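Phospho-2-dehydro-3-deoxyheptonate aldolase (Francisella tularensis, PDB 3TQK) probably catalyses the stereospecific condensation of phosphoenolpyruvate with D-erythrose 4-phosphate to give DAHP, the first step of chorismate biosynthesis. Local coordinates at residues 28-33 with 131-136; 124-128 with 149-154. All coordinates share one frame; numbering follows the deposited sequence.

Contact 1 of 2, residues 28-33 with 131-136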
loop_
_atom_site.group_PDB
_atom_site.type_symbol
_atom_site.label_atom_id
_atom_site.label_comp_id
_atom_site.label_asym_id
_atom_site.label_seq_id
_atom_site.Cartn_x
_atom_site.Cartn_y
_atom_site.Cartn_z
ATOM N N THR A 28 -13.586 16.759 -27.287
ATOM C CA THR A 28 -12.180 17.127 -27.359
ATOM C C THR A 28 -11.358 16.374 -26.312
ATOM O O THR A 28 -10.257 15.899 -26.605
ATOM C CB THR A 28 -11.954 18.647 -27.204
ATOM O OG1 THR A 28 -12.658 19.339 -28.239
ATOM C CG2 THR A 28 -10.457 18.994 -27.330
ATOM N N SER A 29 -11.907 16.257 -25.106
ATOM C CA SER A 29 -11.285 15.475 -24.051
ATOM C C SER A 29 -11.075 14.026 -24.494
ATOM O O SER A 29 -9.984 13.501 -24.362
ATOM C CB SER A 29 -12.115 15.528 -22.757
ATOM O OG SER A 29 -12.138 16.838 -22.209
ATOM N N PHE A 30 -12.125 13.394 -25.014
ATOM C CA PHE A 30 -12.056 12.007 -25.456
ATOM C C PHE A 30 -10.911 11.802 -26.459
ATOM O O PHE A 30 -10.116 10.851 -26.344
ATOM C CB PHE A 30 -13.380 11.600 -26.093
ATOM C CG PHE A 30 -13.349 10.253 -26.756
ATOM C CD1 PHE A 30 -13.386 9.089 -25.996
ATOM C CD2 PHE A 30 -13.296 10.144 -28.140
ATOM C CE1 PHE A 30 -13.364 7.830 -26.605
ATOM C CE2 PHE A 30 -13.265 8.889 -28.762
ATOM C CZ PHE A 30 -13.304 7.733 -27.993
ATOM N N GLU A 31 -10.828 12.715 -27.421
ATOM C CA GLU A 31 -9.855 12.612 -28.498
ATOM C C GLU A 31 -8.439 12.903 -28.035
ATOM O O GLU A 31 -7.499 12.265 -28.510
ATOM C CB GLU A 31 -10.254 13.515 -29.670
ATOM C CG GLU A 31 -11.548 13.030 -30.318
ATOM C CD GLU A 31 -12.142 13.983 -31.326
ATOM O OE1 GLU A 31 -11.664 15.137 -31.452
ATOM O OE2 GLU A 31 -13.119 13.559 -31.992
ATOM N N THR A 32 -8.287 13.836 -27.096
ATOM C CA THR A 32 -6.987 14.105 -26.491
ATOM C C THR A 32 -6.476 12.877 -25.738
ATOM O O THR A 32 -5.297 12.522 -25.847
ATOM C CB THR A 32 -7.048 15.320 -25.539
ATOM O OG1 THR A 32 -7.434 16.478 -26.275
ATOM C CG2 THR A 32 -5.690 15.595 -24.864
ATOM N N VAL A 33 -7.352 12.225 -24.980
ATOM C CA VAL A 33 -6.938 11.068 -24.200
ATOM C C VAL A 33 -6.603 9.902 -25.124
ATOM O O VAL A 33 -5.553 9.283 -24.987
ATOM C CB VAL A 33 -8.003 10.635 -23.167
ATOM C CG1 VAL A 33 -7.555 9.375 -22.436
ATOM C CG2 VAL A 33 -8.276 11.765 -22.155
ATOM N N THR A 131 -8.008 18.617 -20.356
ATOM C CA THR A 131 -8.064 17.747 -21.517
ATOM C C THR A 131 -8.892 18.365 -22.634
ATOM O O THR A 131 -8.594 18.159 -23.823
ATOM C CB THR A 131 -8.657 16.379 -21.185
ATOM O OG1 THR A 131 -9.927 16.556 -20.557
ATOM C CG2 THR A 131 -7.702 15.571 -20.283
ATOM N N ASN A 132 -9.919 19.131 -22.255
ATOM C CA ASN A 132 -10.722 19.852 -23.232
ATOM C C ASN A 132 -9.936 20.963 -23.930
ATOM O O ASN A 132 -10.278 21.370 -25.042
ATOM C CB ASN A 132 -11.989 20.413 -22.586
ATOM C CG ASN A 132 -12.992 20.881 -23.603
ATOM O OD1 ASN A 132 -13.414 22.032 -23.580
ATOM N ND2 ASN A 132 -13.361 19.994 -24.529
HETATM N N MSE A 133 -8.879 21.446 -23.283
HETATM C CA MSE A 133 -7.942 22.376 -23.923
HETATM C C MSE A 133 -6.941 21.653 -24.833
HETATM O O MSE A 133 -6.130 22.298 -25.494
HETATM C CB MSE A 133 -7.147 23.153 -22.870
HETATM C CG MSE A 133 -7.943 24.160 -22.060
HETATM SE SE MSE A 133 -6.917 24.643 -20.471
HETATM C CE MSE A 133 -5.175 24.834 -21.324
ATOM N N GLY A 134 -6.981 20.322 -24.838
ATOM C CA GLY A 134 -6.080 19.520 -25.663
ATOM C C GLY A 134 -4.803 19.088 -24.957
ATOM O O GLY A 134 -3.858 18.666 -25.621
ATOM N N LEU A 135 -4.774 19.198 -23.623
ATOM C CA LEU A 135 -3.604 18.834 -22.821
ATOM C C LEU A 135 -3.793 17.466 -22.201
ATOM O O LEU A 135 -4.714 17.267 -21.411
ATOM C CB LEU A 135 -3.370 19.824 -21.667
ATOM C CG LEU A 135 -2.446 21.016 -21.896
ATOM C CD1 LEU A 135 -2.561 22.004 -20.706
ATOM C CD2 LEU A 135 -1.005 20.581 -22.110
ATOM N N PRO A 136 -2.898 16.525 -22.516
ATOM C CA PRO A 136 -2.930 15.267 -21.780
ATOM C C PRO A 136 -2.554 15.492 -20.328
ATOM O O PRO A 136 -1.715 16.363 -20.041
ATOM C CB PRO A 136 -1.857 14.414 -22.456
ATOM C CG PRO A 136 -1.362 15.186 -23.627
ATOM C CD PRO A 136 -1.804 16.586 -23.499
HETATM O O HOH W 1 -15.564 19.546 -26.705
#

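Contact 2 of 2, residues 124-128 with 149-154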
loop_
_atom_site.group_PDB
_atom_site.type_symbol
_atom_site.label_atom_id
_atom_site.label_comp_id
_atom_site.label_asym_id
_atom_site.label_seq_id
_atom_site.Cartn_x
_atom_site.Cartn_y
_atom_site.Cartn_z
ATOM N N ARG A 124 -12.307 16.283 -10.931
ATOM C CA ARG A 124 -12.793 15.836 -12.219
ATOM C C ARG A 124 -13.000 17.033 -13.133
ATOM O O ARG A 124 -12.614 16.978 -14.300
ATOM C CB ARG A 124 -14.097 15.063 -12.094
ATOM C CG ARG A 124 -14.542 14.461 -13.422
ATOM C CD ARG A 124 -15.908 13.818 -13.359
ATOM N NE ARG A 124 -16.381 13.568 -14.712
ATOM C CZ ARG A 124 -15.944 12.581 -15.481
ATOM N NH1 ARG A 124 -15.047 11.707 -15.028
ATOM N NH2 ARG A 124 -16.409 12.464 -16.711
ATOM N N ASN A 125 -13.609 18.099 -12.613
ATOM C CA ASN A 125 -13.893 19.277 -13.436
ATOM C C ASN A 125 -12.608 19.926 -13.944
ATOM O O ASN A 125 -12.563 20.419 -15.069
ATOM C CB ASN A 125 -14.783 20.309 -12.706
ATOM C CG ASN A 125 -15.739 21.046 -13.659
ATOM O OD1 ASN A 125 -15.420 21.263 -14.818
ATOM N ND2 ASN A 125 -16.916 21.415 -13.165
ATOM N N LEU A 126 -11.561 19.908 -13.129
ATOM C CA LEU A 126 -10.259 20.409 -13.573
ATOM C C LEU A 126 -9.706 19.561 -14.730
ATOM O O LEU A 126 -9.275 20.084 -15.765
ATOM C CB LEU A 126 -9.262 20.423 -12.410
ATOM C CG LEU A 126 -7.848 20.904 -12.733
ATOM C CD1 LEU A 126 -7.857 22.287 -13.401
ATOM C CD2 LEU A 126 -7.020 20.909 -11.464
ATOM N N LEU A 127 -9.737 18.249 -14.549
ATOM C CA LEU A 127 -9.265 17.330 -15.577
ATOM C C LEU A 127 -10.087 17.442 -16.847
ATOM O O LEU A 127 -9.537 17.383 -17.951
ATOM C CB LEU A 127 -9.284 15.903 -15.060
ATOM C CG LEU A 127 -8.206 15.587 -14.038
ATOM C CD1 LEU A 127 -8.576 14.288 -13.352
ATOM C CD2 LEU A 127 -6.804 15.507 -14.684
ATOM N N SER A 128 -11.396 17.629 -16.713
ATOM C CA SER A 128 -12.242 17.868 -17.886
ATOM C C SER A 128 -11.758 19.109 -18.632
ATOM O O SER A 128 -11.531 19.043 -19.835
ATOM C CB SER A 128 -13.708 18.012 -17.489
ATOM O OG SER A 128 -14.539 18.210 -18.622
ATOM N N TYR A 149 -13.755 8.190 -10.569
ATOM C CA TYR A 149 -14.189 9.554 -10.781
ATOM C C TYR A 149 -13.506 10.273 -11.938
ATOM O O TYR A 149 -14.009 11.304 -12.390
ATOM C CB TYR A 149 -14.022 10.367 -9.487
ATOM C CG TYR A 149 -14.961 9.918 -8.404
ATOM C CD1 TYR A 149 -14.688 8.788 -7.650
ATOM C CD2 TYR A 149 -16.140 10.604 -8.157
ATOM C CE1 TYR A 149 -15.558 8.354 -6.666
ATOM C CE2 TYR A 149 -17.027 10.185 -7.161
ATOM C CZ TYR A 149 -16.729 9.060 -6.427
ATOM O OH TYR A 149 -17.583 8.638 -5.450
ATOM N N PHE A 150 -12.372 9.768 -12.422
ATOM C CA PHE A 150 -11.662 10.468 -13.503
ATOM C C PHE A 150 -10.650 9.668 -14.342
ATOM O O PHE A 150 -9.918 10.260 -15.140
ATOM C CB PHE A 150 -10.964 11.718 -12.936
ATOM C CG PHE A 150 -10.145 11.463 -11.695
ATOM C CD1 PHE A 150 -10.544 11.963 -10.475
ATOM C CD2 PHE A 150 -8.980 10.729 -11.751
ATOM C CE1 PHE A 150 -9.795 11.734 -9.330
ATOM C CE2 PHE A 150 -8.237 10.505 -10.605
ATOM C CZ PHE A 150 -8.656 11.014 -9.399
ATOM N N ALA A 151 -10.611 8.352 -14.203
ATOM C CA ALA A 151 -9.552 7.550 -14.863
ATOM C C ALA A 151 -9.579 7.627 -16.398
ATOM O O ALA A 151 -8.549 7.415 -17.041
ATOM C CB ALA A 151 -9.623 6.086 -14.413
ATOM N N GLU A 152 -10.750 7.918 -16.969
ATOM C CA GLU A 152 -10.918 8.060 -18.417
ATOM C C GLU A 152 -10.461 9.435 -18.938
ATOM O O GLU A 152 -10.490 9.676 -20.142
ATOM C CB GLU A 152 -12.384 7.765 -18.835
ATOM C CG GLU A 152 -13.382 8.974 -18.850
ATOM C CD GLU A 152 -13.944 9.366 -17.472
ATOM O OE1 GLU A 152 -13.264 9.175 -16.441
ATOM O OE2 GLU A 152 -15.081 9.885 -17.426
ATOM N N LEU A 153 -10.055 10.328 -18.039
ATOM C CA LEU A 153 -9.462 11.621 -18.409
ATOM C C LEU A 153 -7.930 11.605 -18.255
ATOM O O LEU A 153 -7.253 12.584 -18.561
ATOM C CB LEU A 153 -10.050 12.718 -17.529
ATOM C CG LEU A 153 -11.529 13.024 -17.757
ATOM C CD1 LEU A 153 -12.114 13.771 -16.565
ATOM C CD2 LEU A 153 -11.725 13.806 -19.051
ATOM N N ILE A 154 -7.394 10.472 -17.798
ATOM C CA ILE A 154 -5.965 10.320 -17.517
ATOM C C ILE A 154 -5.277 9.543 -18.648
ATOM O O ILE A 154 -5.714 8.438 -19.026
ATOM C CB ILE A 154 -5.750 9.590 -16.189
ATOM C CG1 ILE A 154 -6.290 10.446 -15.040
ATOM C CG2 ILE A 154 -4.269 9.237 -15.959
ATOM C CD1 ILE A 154 -5.720 11.840 -14.988
#

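Contact 1 of 2, residues 28-33 with 131-136
The Schellman motif that ends helix 116-132 of this TIM barrel packs against helix 27-45, which comes before the first barrel strand, with Ser29 lying beside Asn132 and Thr32 beside Gly134. Gly134, at positive phi (93°), turns the chain out of the helix, and its N bonds back to Thr131 O at 2.9 Å. That carbonyl also faces helix 27-45: Thr32 OG1 sits 3.2 Å from Thr131 O and 2.9 Å from Thr28 O of its own helix, between two carbonyls that compete for its single proton. Thr32 reaches both because its OG1 lies beside the backbone N (chi1 -61°), which leaves CG2 anti to that N and resting on the backbone of Gly134, 3.6 Å from Gly134 C, and of Leu135 and Pro136.

On the neighbouring side of the same helix, Ser29 OG and Thr131 OG1 meet at 2.8 Å, and Thr131 OG1 also bonds to Leu127 O and Ser128 O in the turn before it. The Thr131 hydroxyl is thus held by its own helix as well as meeting the serine across the contact. Val33 adds light apolar packing, its CG2 against Thr131 CG2. Beyond the segments, Pro136 leads into the third barrel strand and pairs through its backbone with Met88, while Leu135 turns to helix 63-80.

The Thr28 end is the more exposed. Here the side chains of Thr28 and Asn132 cross at about a right angle, with Thr28 CB 3.3 Å from Asn132 ND2, while Thr28 CG2 rests against the backbone carbonyl of Asn132. One water accepts from Asn132 ND2 at 3.1 Å while lying 3.3 Å from Thr28 OG1.

Contact 2 of 2, residues 124-128 with 149-154
Arg124 leaves its helix with CG anti to the backbone N (chi1 -174°) and runs extended as far as NE, carrying its guanidinium to Tyr149 and Glu152. Glu152 comes to meet it by a bent route: CG stands between the backbone N and the carbonyl carbon (chi1 90°), and a turn at chi2 brings the carboxylate round to the arginine. Arg124 NH1 donates to Tyr149 O at 2.9 Å, nearly in the guanidinium plane but well above the plane of the carbonyl. Arg124 NH1 and NH2 then converge end-on on a single oxygen, each 3.0 Å from Glu152 OE2. Both arrive from the same face of the carboxylate, whose plane is turned 30° from the guanidinium; NH1 meets OE2 on the syn side, whereas NH2 comes from above the plane. NH1 also makes a weak bond to Glu152 OE1. With NE bonded to Ile23 O, outside the two segments, the arginine is fixed along several edges, and Leu153 CD1 lies over one of its faces, offset toward the rim.

Leu153 continues the contact onto the helix, its CD1 3.8 Å from Leu127 CB. Leu127 divides its two methyls between neighbours: CD1 presses on Phe150 at the root of the ring, 3.5 Å from Phe150 CB, and CD2 touches Ile154 CD1 at 3.8 Å. Strand 137-140 lies against this cluster, with Cys137 touching Leu127 and Thr139 touching both Phe150 and Ile154. The contact is largely buried, with Glu152 partly exposed, and the salt bridge borders the apolar cluster. This is packing within the (beta/alpha)8 fold: helix 116-132, between the second and third parallel strands, packs against the neighbouring connection between the third and fourth.

How the contacts relate
From the N terminus the chain passes first through 28-33, on helix 27-45, then builds the first two barrel strands and reaches 124-128 on helix 116-132. A few residues on, 131-136 closes the long loop of contact 1, and after strand 137-140 the loop 149-154 returns to the helix to close the shorter one of contact 2. The segments alternate, so the two closures cross. Both use helix 116-132, and their centres lie 10 Å apart. They also touch directly: Val33 and Thr131 pack on the backbone of 149-154, linking helix 27-45, the barrel helix and the loop before strand 156-159.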